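Local atomic coordinates of nicotinate phosphoribosyltransferase (Vibrio cholerae, PDB entry 4HL7), a protein that probably catalyses the ATP-coupled synthesis of nicotinate beta-D-ribonucleotide from nicotinate and 5-phospho-alpha-D-ribose 1-diphosphate, a step of NAD(+) biosynthesis. Residues F179-R189 against I206-N215; I230-H238 against S247-W255. All blocks are in the same frame, centred on the assembly; numbering follows the deposited sequence.

Interaction 1 (F179-R189 against I206-N215)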
loop_
_atom_site.group_PDB
_atom_site.type_symbol
_atom_site.label_atom_id
_atom_site.label_comp_id
_atom_site.label_asym_id
_atom_site.label_seq_id
_atom_site.Cartn_x
_atom_site.Cartn_y
_atom_site.Cartn_z
ATOM N N PHE A 179 2.113 19.390 10.571
ATOM C CA PHE A 179 2.822 18.170 10.154
ATOM C C PHE A 179 2.170 16.952 10.860
ATOM O O PHE A 179 1.947 16.966 12.087
ATOM C CB PHE A 179 4.322 18.242 10.496
ATOM C CG PHE A 179 5.079 16.972 10.154
ATOM C CD1 PHE A 179 5.387 16.648 8.799
ATOM C CD2 PHE A 179 5.420 16.074 11.145
ATOM C CE1 PHE A 179 6.042 15.458 8.487
ATOM C CE2 PHE A 179 6.134 14.894 10.848
ATOM C CZ PHE A 179 6.412 14.581 9.502
ATOM N N SER A 180 1.846 15.922 10.083
ATOM C CA SER A 180 1.219 14.692 10.608
ATOM C C SER A 180 1.772 13.504 9.792
ATOM O O SER A 180 1.833 13.585 8.562
ATOM C CB SER A 180 -0.266 14.749 10.309
ATOM O OG SER A 180 -0.847 13.553 10.768
ATOM N N LEU A 181 2.156 12.425 10.474
ATOM C CA LEU A 181 2.879 11.325 9.827
ATOM C C LEU A 181 2.067 10.034 10.021
ATOM O O LEU A 181 1.629 9.725 11.147
ATOM C CB LEU A 181 4.287 11.184 10.481
ATOM C CG LEU A 181 5.232 10.129 9.912
ATOM C CD1 LEU A 181 5.418 10.345 8.408
ATOM C CD2 LEU A 181 6.603 10.197 10.572
ATOM N N THR A 182 1.804 9.320 8.933
ATOM C CA THR A 182 1.209 7.991 9.049
ATOM C C THR A 182 2.252 6.986 8.558
ATOM O O THR A 182 2.712 7.052 7.400
ATOM C CB THR A 182 -0.038 7.858 8.192
ATOM O OG1 THR A 182 -1.021 8.828 8.627
ATOM C CG2 THR A 182 -0.652 6.466 8.401
ATOM N N GLU A 183 2.683 6.100 9.428
ATOM C CA GLU A 183 3.739 5.185 9.002
ATOM C C GLU A 183 3.159 4.093 8.101
ATOM O O GLU A 183 2.171 3.494 8.444
ATOM C CB GLU A 183 4.413 4.606 10.244
ATOM C CG GLU A 183 5.661 3.817 9.925
ATOM C CD GLU A 183 5.383 2.341 9.502
ATOM O OE1 GLU A 183 4.320 1.751 9.848
ATOM O OE2 GLU A 183 6.242 1.782 8.786
HETATM N N MSE A 184 3.789 3.819 6.956
HETATM C CA MSE A 184 3.209 2.900 5.970
HETATM C C MSE A 184 4.343 2.139 5.349
HETATM O O MSE A 184 4.303 1.825 4.171
HETATM C CB MSE A 184 2.392 3.607 4.852
HETATM C CG MSE A 184 1.111 4.207 5.342
HETATM SE SE MSE A 184 0.236 4.934 3.678
HETATM C CE MSE A 184 -1.185 5.612 4.749
ATOM N N GLY A 185 5.372 1.842 6.110
ATOM C CA GLY A 185 6.519 1.167 5.521
ATOM C C GLY A 185 6.646 -0.318 5.747
ATOM O O GLY A 185 7.744 -0.851 5.736
ATOM N N THR A 186 5.546 -1.004 5.958
ATOM C CA THR A 186 5.647 -2.451 6.132
ATOM C C THR A 186 6.125 -3.202 4.842
ATOM O O THR A 186 6.996 -4.090 4.893
ATOM C CB THR A 186 4.240 -2.990 6.522
ATOM O OG1 THR A 186 3.861 -2.472 7.809
ATOM C CG2 THR A 186 4.214 -4.557 6.536
ATOM N N ARG A 187 5.468 -2.908 3.710
ATOM C CA ARG A 187 5.688 -3.686 2.465
ATOM C C ARG A 187 7.099 -3.608 1.930
ATOM O O ARG A 187 7.577 -4.564 1.288
ATOM C CB ARG A 187 4.706 -3.292 1.354
ATOM C CG ARG A 187 4.825 -1.842 0.856
ATOM C CD ARG A 187 3.654 -1.498 -0.055
ATOM N NE ARG A 187 2.386 -1.733 0.597
ATOM C CZ ARG A 187 1.308 -2.199 -0.038
ATOM N NH1 ARG A 187 1.400 -2.468 -1.326
ATOM N NH2 ARG A 187 0.165 -2.430 0.632
ATOM N N ARG A 188 7.808 -2.514 2.234
ATOM C CA ARG A 188 9.221 -2.473 1.738
ATOM C C ARG A 188 10.233 -2.209 2.831
ATOM O O ARG A 188 11.291 -1.618 2.597
ATOM C CB ARG A 188 9.403 -1.520 0.539
ATOM C CG ARG A 188 8.994 -2.108 -0.827
ATOM C CD ARG A 188 8.822 -0.954 -1.840
ATOM N NE ARG A 188 8.015 -1.270 -3.029
ATOM C CZ ARG A 188 6.737 -0.904 -3.226
ATOM N NH1 ARG A 188 6.038 -0.243 -2.284
ATOM N NH2 ARG A 188 6.136 -1.228 -4.384
ATOM N N ARG A 189 9.941 -2.711 4.020
ATOM C CA ARG A 189 10.886 -2.514 5.128
ATOM C C ARG A 189 12.194 -3.237 4.880
ATOM O O ARG A 189 12.236 -4.278 4.206
ATOM C CB ARG A 189 10.310 -2.983 6.460
ATOM C CG ARG A 189 9.991 -4.501 6.525
ATOM C CD ARG A 189 8.923 -4.699 7.568
ATOM N NE ARG A 189 8.665 -6.129 7.710
ATOM C CZ ARG A 189 7.670 -6.626 8.425
ATOM N NH1 ARG A 189 6.878 -5.800 9.129
ATOM N NH2 ARG A 189 7.516 -7.965 8.500
ATOM N N ILE A 206 8.604 11.933 18.334
ATOM C CA ILE A 206 7.616 12.870 17.725
ATOM C C ILE A 206 6.180 12.367 17.914
ATOM O O ILE A 206 5.348 12.418 17.000
ATOM C CB ILE A 206 7.895 13.175 16.215
ATOM C CG1 ILE A 206 7.889 11.907 15.382
ATOM C CG2 ILE A 206 9.232 13.907 16.023
ATOM C CD1 ILE A 206 7.660 12.208 13.907
ATOM N N PRO A 207 5.863 11.894 19.129
ATOM C CA PRO A 207 4.517 11.317 19.361
ATOM C C PRO A 207 3.379 12.258 18.955
ATOM O O PRO A 207 2.292 11.808 18.514
ATOM C CB PRO A 207 4.491 11.091 20.875
ATOM C CG PRO A 207 5.521 12.015 21.422
ATOM C CD PRO A 207 6.639 11.979 20.383
ATOM N N GLN A 208 3.612 13.550 19.091
ATOM C CA GLN A 208 2.583 14.546 18.841
ATOM C C GLN A 208 2.264 14.665 17.367
ATOM O O GLN A 208 1.253 15.243 16.997
ATOM C CB GLN A 208 3.028 15.925 19.362
ATOM C CG GLN A 208 4.191 16.537 18.565
ATOM C CD GLN A 208 5.575 16.183 19.096
ATOM O OE1 GLN A 208 5.786 15.139 19.701
ATOM N NE2 GLN A 208 6.539 17.055 18.836
ATOM N N TRP A 209 3.155 14.162 16.514
ATOM C CA TRP A 209 2.949 14.199 15.085
ATOM C C TRP A 209 2.641 12.877 14.429
ATOM O O TRP A 209 2.424 12.850 13.244
ATOM C CB TRP A 209 4.122 14.817 14.385
ATOM C CG TRP A 209 4.381 16.220 14.833
ATOM C CD1 TRP A 209 3.434 17.199 15.158
ATOM C CD2 TRP A 209 5.673 16.862 14.991
ATOM N NE1 TRP A 209 4.065 18.359 15.525
ATOM C CE2 TRP A 209 5.408 18.225 15.413
ATOM C CE3 TRP A 209 6.990 16.460 14.803
ATOM C CZ2 TRP A 209 6.433 19.115 15.699
ATOM C CZ3 TRP A 209 8.019 17.380 15.058
ATOM C CH2 TRP A 209 7.743 18.671 15.490
ATOM N N VAL A 210 2.553 11.800 15.186
ATOM C CA VAL A 210 2.290 10.493 14.586
ATOM C C VAL A 210 0.771 10.236 14.605
ATOM O O VAL A 210 0.187 10.091 15.675
ATOM C CB VAL A 210 3.087 9.384 15.346
ATOM C CG1 VAL A 210 2.629 7.979 14.910
ATOM C CG2 VAL A 210 4.597 9.573 15.161
ATOM N N LEU A 211 0.116 10.242 13.439
ATOM C CA LEU A 211 -1.323 9.944 13.371
ATOM C C LEU A 211 -1.558 8.467 13.669
ATOM O O LEU A 211 -2.487 8.106 14.425
ATOM C CB LEU A 211 -1.902 10.359 12.010
ATOM C CG LEU A 211 -3.363 10.000 11.757
ATOM C CD1 LEU A 211 -4.189 10.823 12.769
ATOM C CD2 LEU A 211 -3.687 10.274 10.286
ATOM N N GLY A 212 -0.660 7.623 13.171
ATOM C CA GLY A 212 -0.735 6.169 13.456
ATOM C C GLY A 212 0.156 5.388 12.482
ATOM O O GLY A 212 1.099 5.935 11.903
ATOM N N THR A 213 -0.166 4.116 12.304
ATOM C CA THR A 213 0.628 3.223 11.421
ATOM C C THR A 213 -0.338 2.328 10.697
ATOM O O THR A 213 -1.409 2.016 11.220
ATOM C CB THR A 213 1.616 2.360 12.253
ATOM O OG1 THR A 213 2.203 1.391 11.399
ATOM C CG2 THR A 213 0.916 1.624 13.400
ATOM N N SER A 214 -0.005 1.939 9.457
ATOM C CA SER A 214 -0.854 0.981 8.764
ATOM C C SER A 214 -0.678 -0.455 9.278
ATOM O O SER A 214 -1.500 -1.295 8.978
ATOM C CB SER A 214 -0.590 1.007 7.248
ATOM O OG SER A 214 0.757 0.614 7.051
ATOM N N ASN A 215 0.382 -0.726 10.057
ATOM C CA ASN A 215 0.657 -2.072 10.486
ATOM C C ASN A 215 -0.150 -2.439 11.773
ATOM O O ASN A 215 0.079 -1.850 12.820
ATOM C CB ASN A 215 2.169 -2.205 10.699
ATOM C CG ASN A 215 2.600 -3.640 10.955
ATOM O OD1 ASN A 215 2.173 -4.260 11.923
ATOM N ND2 ASN A 215 3.404 -4.184 10.053
HETATM O O HOH W 1 3.217 0.017 7.913
#

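Interaction 2 (I230-H238 against S247-W255)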
loop_
_atom_site.group_PDB
_atom_site.type_symbol
_atom_site.label_atom_id
_atom_site.label_comp_id
_atom_site.label_asym_id
_atom_site.label_seq_id
_atom_site.Cartn_x
_atom_site.Cartn_y
_atom_site.Cartn_z
ATOM N N ILE A 230 -8.143 2.732 1.326
ATOM C CA ILE A 230 -8.609 1.664 0.437
ATOM C C ILE A 230 -7.592 1.556 -0.670
ATOM O O ILE A 230 -7.219 2.579 -1.268
ATOM C CB ILE A 230 -9.942 2.078 -0.165
ATOM C CG1 ILE A 230 -10.904 2.458 0.978
ATOM C CG2 ILE A 230 -10.553 0.941 -1.014
ATOM C CD1 ILE A 230 -12.091 3.271 0.456
ATOM N N ALA A 231 -7.185 0.349 -1.022
ATOM C CA ALA A 231 -6.154 0.199 -2.068
ATOM C C ALA A 231 -6.813 0.189 -3.436
ATOM O O ALA A 231 -8.050 0.008 -3.553
ATOM C CB ALA A 231 -5.373 -1.090 -1.863
ATOM N N HIS A 232 -6.013 0.476 -4.468
ATOM C CA HIS A 232 -6.505 0.486 -5.877
ATOM C C HIS A 232 -7.198 -0.820 -6.273
ATOM O O HIS A 232 -8.149 -0.816 -7.024
ATOM C CB HIS A 232 -5.346 0.669 -6.857
ATOM C CG HIS A 232 -4.684 1.997 -6.713
ATOM N ND1 HIS A 232 -3.503 2.132 -6.104
ATOM C CD2 HIS A 232 -5.118 3.288 -7.062
ATOM C CE1 HIS A 232 -3.185 3.472 -6.046
ATOM N NE2 HIS A 232 -4.175 4.161 -6.643
ATOM N N GLU A 233 -6.738 -1.942 -5.724
ATOM C CA GLU A 233 -7.325 -3.252 -6.133
ATOM C C GLU A 233 -8.775 -3.375 -5.896
ATOM O O GLU A 233 -9.429 -4.055 -6.642
ATOM C CB GLU A 233 -6.592 -4.463 -5.449
ATOM C CG GLU A 233 -6.885 -4.597 -4.015
ATOM C CD GLU A 233 -6.289 -5.890 -3.410
ATOM O OE1 GLU A 233 -6.781 -7.029 -3.733
ATOM O OE2 GLU A 233 -5.401 -5.723 -2.547
ATOM N N TRP A 234 -9.327 -2.656 -4.902
ATOM C CA TRP A 234 -10.770 -2.702 -4.696
ATOM C C TRP A 234 -11.481 -2.078 -5.916
ATOM O O TRP A 234 -12.433 -2.625 -6.509
ATOM C CB TRP A 234 -11.072 -1.920 -3.414
ATOM C CG TRP A 234 -12.532 -1.762 -3.096
ATOM C CD1 TRP A 234 -13.276 -0.587 -3.092
ATOM C CD2 TRP A 234 -13.454 -2.812 -2.689
ATOM N NE1 TRP A 234 -14.579 -0.830 -2.665
ATOM C CE2 TRP A 234 -14.743 -2.165 -2.434
ATOM C CE3 TRP A 234 -13.337 -4.192 -2.493
ATOM C CZ2 TRP A 234 -15.849 -2.874 -1.999
ATOM C CZ3 TRP A 234 -14.482 -4.922 -2.074
ATOM C CH2 TRP A 234 -15.694 -4.271 -1.798
ATOM N N PHE A 235 -10.939 -0.955 -6.381
ATOM C CA PHE A 235 -11.564 -0.283 -7.571
ATOM C C PHE A 235 -11.304 -1.064 -8.868
ATOM O O PHE A 235 -12.177 -1.164 -9.776
ATOM C CB PHE A 235 -10.966 1.117 -7.658
ATOM C CG PHE A 235 -11.283 1.936 -6.433
ATOM C CD1 PHE A 235 -10.439 1.935 -5.341
ATOM C CD2 PHE A 235 -12.484 2.595 -6.330
ATOM C CE1 PHE A 235 -10.794 2.625 -4.177
ATOM C CE2 PHE A 235 -12.843 3.268 -5.147
ATOM C CZ PHE A 235 -11.979 3.289 -4.088
HETATM N N MSE A 236 -10.094 -1.631 -8.963
HETATM C CA MSE A 236 -9.720 -2.377 -10.184
HETATM C C MSE A 236 -10.562 -3.640 -10.261
HETATM O O MSE A 236 -11.074 -3.962 -11.313
HETATM C CB MSE A 236 -8.216 -2.779 -10.043
HETATM C CG MSE A 236 -7.347 -1.535 -10.273
HETATM SE SE MSE A 236 -5.518 -1.965 -9.616
HETATM C CE MSE A 236 -4.988 -2.977 -11.210
ATOM N N GLY A 237 -10.718 -4.364 -9.131
ATOM C CA GLY A 237 -11.539 -5.604 -9.163
ATOM C C GLY A 237 -12.953 -5.327 -9.689
ATOM O O GLY A 237 -13.546 -6.142 -10.384
ATOM N N HIS A 238 -13.521 -4.178 -9.326
ATOM C CA HIS A 238 -14.868 -3.824 -9.841
ATOM C C HIS A 238 -14.981 -3.700 -11.326
ATOM O O HIS A 238 -16.082 -3.770 -11.875
ATOM C CB HIS A 238 -15.455 -2.604 -9.100
ATOM C CG HIS A 238 -15.999 -2.973 -7.731
ATOM N ND1 HIS A 238 -15.193 -3.135 -6.661
ATOM C CD2 HIS A 238 -17.275 -3.382 -7.321
ATOM C CE1 HIS A 238 -15.930 -3.539 -5.585
ATOM N NE2 HIS A 238 -17.206 -3.685 -5.990
ATOM N N SER A 247 -17.544 0.914 -12.557
ATOM C CA SER A 247 -16.655 0.211 -11.627
ATOM C C SER A 247 -16.190 1.059 -10.417
ATOM O O SER A 247 -16.258 0.615 -9.269
ATOM C CB SER A 247 -15.450 -0.328 -12.387
ATOM O OG SER A 247 -14.679 0.715 -12.960
ATOM N N GLN A 248 -15.748 2.298 -10.681
ATOM C CA GLN A 248 -15.198 3.094 -9.657
ATOM C C GLN A 248 -16.334 3.607 -8.725
ATOM O O GLN A 248 -16.229 3.593 -7.492
ATOM C CB GLN A 248 -14.434 4.250 -10.272
ATOM C CG GLN A 248 -13.896 5.207 -9.223
ATOM C CD GLN A 248 -12.928 6.195 -9.837
ATOM O OE1 GLN A 248 -11.748 6.224 -9.470
ATOM N NE2 GLN A 248 -13.402 6.968 -10.784
ATOM N N GLN A 249 -17.447 4.005 -9.320
ATOM C CA GLN A 249 -18.565 4.441 -8.521
ATOM C C GLN A 249 -19.146 3.366 -7.634
ATOM O O GLN A 249 -19.401 3.626 -6.440
ATOM C CB GLN A 249 -19.673 5.061 -9.389
ATOM C CG GLN A 249 -20.483 5.967 -8.464
ATOM C CD GLN A 249 -21.361 6.894 -9.210
ATOM O OE1 GLN A 249 -21.126 8.091 -9.266
ATOM N NE2 GLN A 249 -22.376 6.343 -9.800
ATOM N N VAL A 250 -19.331 2.175 -8.179
ATOM C CA VAL A 250 -19.857 1.056 -7.370
ATOM C C VAL A 250 -18.877 0.700 -6.250
ATOM O O VAL A 250 -19.279 0.433 -5.109
ATOM C CB VAL A 250 -20.192 -0.183 -8.225
ATOM C CG1 VAL A 250 -20.399 -1.395 -7.319
ATOM C CG2 VAL A 250 -21.403 0.134 -9.158
ATOM N N ALA A 251 -17.570 0.716 -6.566
ATOM C CA ALA A 251 -16.571 0.376 -5.545
ATOM C C ALA A 251 -16.639 1.425 -4.424
ATOM O O ALA A 251 -16.572 1.084 -3.216
ATOM C CB ALA A 251 -15.175 0.343 -6.163
ATOM N N LEU A 252 -16.784 2.725 -4.799
ATOM C CA LEU A 252 -16.971 3.745 -3.713
ATOM C C LEU A 252 -18.218 3.478 -2.836
ATOM O O LEU A 252 -18.142 3.545 -1.598
ATOM C CB LEU A 252 -17.019 5.196 -4.266
ATOM C CG LEU A 252 -15.732 5.727 -4.976
ATOM C CD1 LEU A 252 -16.080 6.916 -5.824
ATOM C CD2 LEU A 252 -14.740 6.116 -3.854
ATOM N N GLU A 253 -19.352 3.197 -3.461
ATOM C CA GLU A 253 -20.567 2.938 -2.734
ATOM C C GLU A 253 -20.453 1.704 -1.855
ATOM O O GLU A 253 -20.923 1.694 -0.721
ATOM C CB GLU A 253 -21.730 2.789 -3.759
ATOM C CG GLU A 253 -21.964 4.132 -4.457
ATOM C CD GLU A 253 -22.998 4.000 -5.549
ATOM O OE1 GLU A 253 -23.088 2.916 -6.112
ATOM O OE2 GLU A 253 -23.690 4.980 -5.832
ATOM N N ARG A 254 -19.860 0.643 -2.377
ATOM C CA ARG A 254 -19.868 -0.632 -1.669
ATOM C C ARG A 254 -18.903 -0.621 -0.487
ATOM O O ARG A 254 -19.090 -1.369 0.449
ATOM C CB ARG A 254 -19.507 -1.763 -2.609
ATOM C CG ARG A 254 -20.715 -2.063 -3.502
ATOM C CD ARG A 254 -20.841 -3.522 -3.855
ATOM N NE ARG A 254 -22.254 -3.940 -3.796
ATOM C CZ ARG A 254 -22.666 -5.183 -3.989
ATOM N NH1 ARG A 254 -21.779 -6.124 -4.298
ATOM N NH2 ARG A 254 -23.972 -5.483 -3.912
ATOM N N TRP A 255 -17.870 0.219 -0.517
ATOM C CA TRP A 255 -17.030 0.343 0.686
ATOM C C TRP A 255 -17.886 0.813 1.868
ATOM O O TRP A 255 -17.768 0.338 2.984
ATOM C CB TRP A 255 -15.869 1.336 0.453
ATOM C CG TRP A 255 -14.901 1.367 1.610
ATOM C CD1 TRP A 255 -14.818 2.275 2.675
ATOM C CD2 TRP A 255 -13.918 0.338 1.914
ATOM N NE1 TRP A 255 -13.797 1.878 3.571
ATOM C CE2 TRP A 255 -13.207 0.755 3.116
ATOM C CE3 TRP A 255 -13.542 -0.840 1.291
ATOM C CZ2 TRP A 255 -12.181 -0.015 3.673
ATOM C CZ3 TRP A 255 -12.485 -1.582 1.852
ATOM C CH2 TRP A 255 -11.828 -1.161 3.000
HETATM O O HOH W 2 -12.197 1.075 -11.667
#

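Interaction 1 (F179-R189 against I206-N215)
E183 and T213 sit side by side on the same face of two parallel strands, and T213 OG1 donates a short hydrogen bond of 2.6 Å to E183 OE1, meeting the oxygen almost end-on. The glutamate has its CG anti to the backbone N (chi1 -171°) and then bends at chi2, which carries the carboxylate forward alongside the chain to G185, whose N gives OE2 a bond from above the carboxylate plane. T213 OG1 in turn accepts from N215 N at 3.1 Å, closing an ST turn. Water 1 donates to E183 OE1 and to S214 OG, whose main polar partner is D20, and also bonds T186 OG1; N215 ND2 gives T186 OG1 a further bond of 2.9 Å in the amide plane. Three of these bonds hold the carboxylate, two at OE1 and one at OE2, which probably helps to set how the chain leaves the strands.

Backbone bonds make the pairing: L181 N to W209 O (2.8 Å), L211 N to L181 O, E183 N to G212 O and S214 N to E183 O. Between L181 and T182 the register slips by one residue, a beta bulge at L211, and G212 N is left buried without a partner. At the start of the strands F179 forms an offset edge-to-face pair with the W209 five-membered ring, its edge toward that face, planes at 89° and centroids 5.7 Å apart, while I206 CD1 reaches L181 CD2 at 4.0 Å.

Further out, F179 packs on helices 155-174 and 329-339, strand 181-183 pairs also with strand 344-349, and T213 bonds K225 on the far side. The 14° strand angle and the connection through helix 192-205 identify a beta-alpha-beta unit of the parallel, TIM-barrel-like sheet.

Interaction 2 (I230-H238 against S247-W255)
A251 is met by three side chains of helix 232-238. The one direct hydrogen bond runs from W234 NE1 to A251 O, 2.8 Å long with an N-H...O angle of 152°; W234 CG lies anti to the backbone N (chi1 175°), which sends the indole across to this oxygen. The donor stands above the carbonyl plane, on the face opposite the helical donor W255 N. Water 2 donates to F235 O and S247 OG, which also bonds E244 O. H238 ND1 bonds W234 O (2.8 Å) in the imidazole plane, limiting the ring's rotation, and NE2 bonds Y34.

Among aromatic contacts, W255 presents an edge to one face of W234, centroids 5.5 Å apart, and H238 CE1 covers the opposite face. I230 CD1 lies 3.5 Å from the centroid of the W255 five-membered ring, almost on its normal, while A251 CB makes a second CH-pi contact over H238.

In the apolar packing F235 CD2 touches A251 CB at 3.5 Å, and H238 is a knob among S247, V250, A251 and R254. The helices, axes 8.0 Å apart at 126°, pack on strand 265-267 through F235 and L252, and I230 bonds I265, placing this knob-into-hole pair on the barrel-like domain.

Overall arrangement
Both contacts are largely buried in the barrel-like part of the enzyme and follow one another along the chain; their centres are 24 Å apart, and their nearest atoms, about 6 Å apart, do not touch. Interaction 1 joins neighbouring strands, where backbone bonds set the register and polar side chains and a water link the turns beyond the strands. Interaction 2 instead joins two helices through aromatic and apolar side chains, with a single direct hydrogen bond across. T213 bonds K225 and I230 bonds I265, so the chain from K225 to I230 leads from the strands of interaction 1 to strand 265-267, on which F235 and L252 of interaction 2 pack, consistent with closure of a barrel in this family.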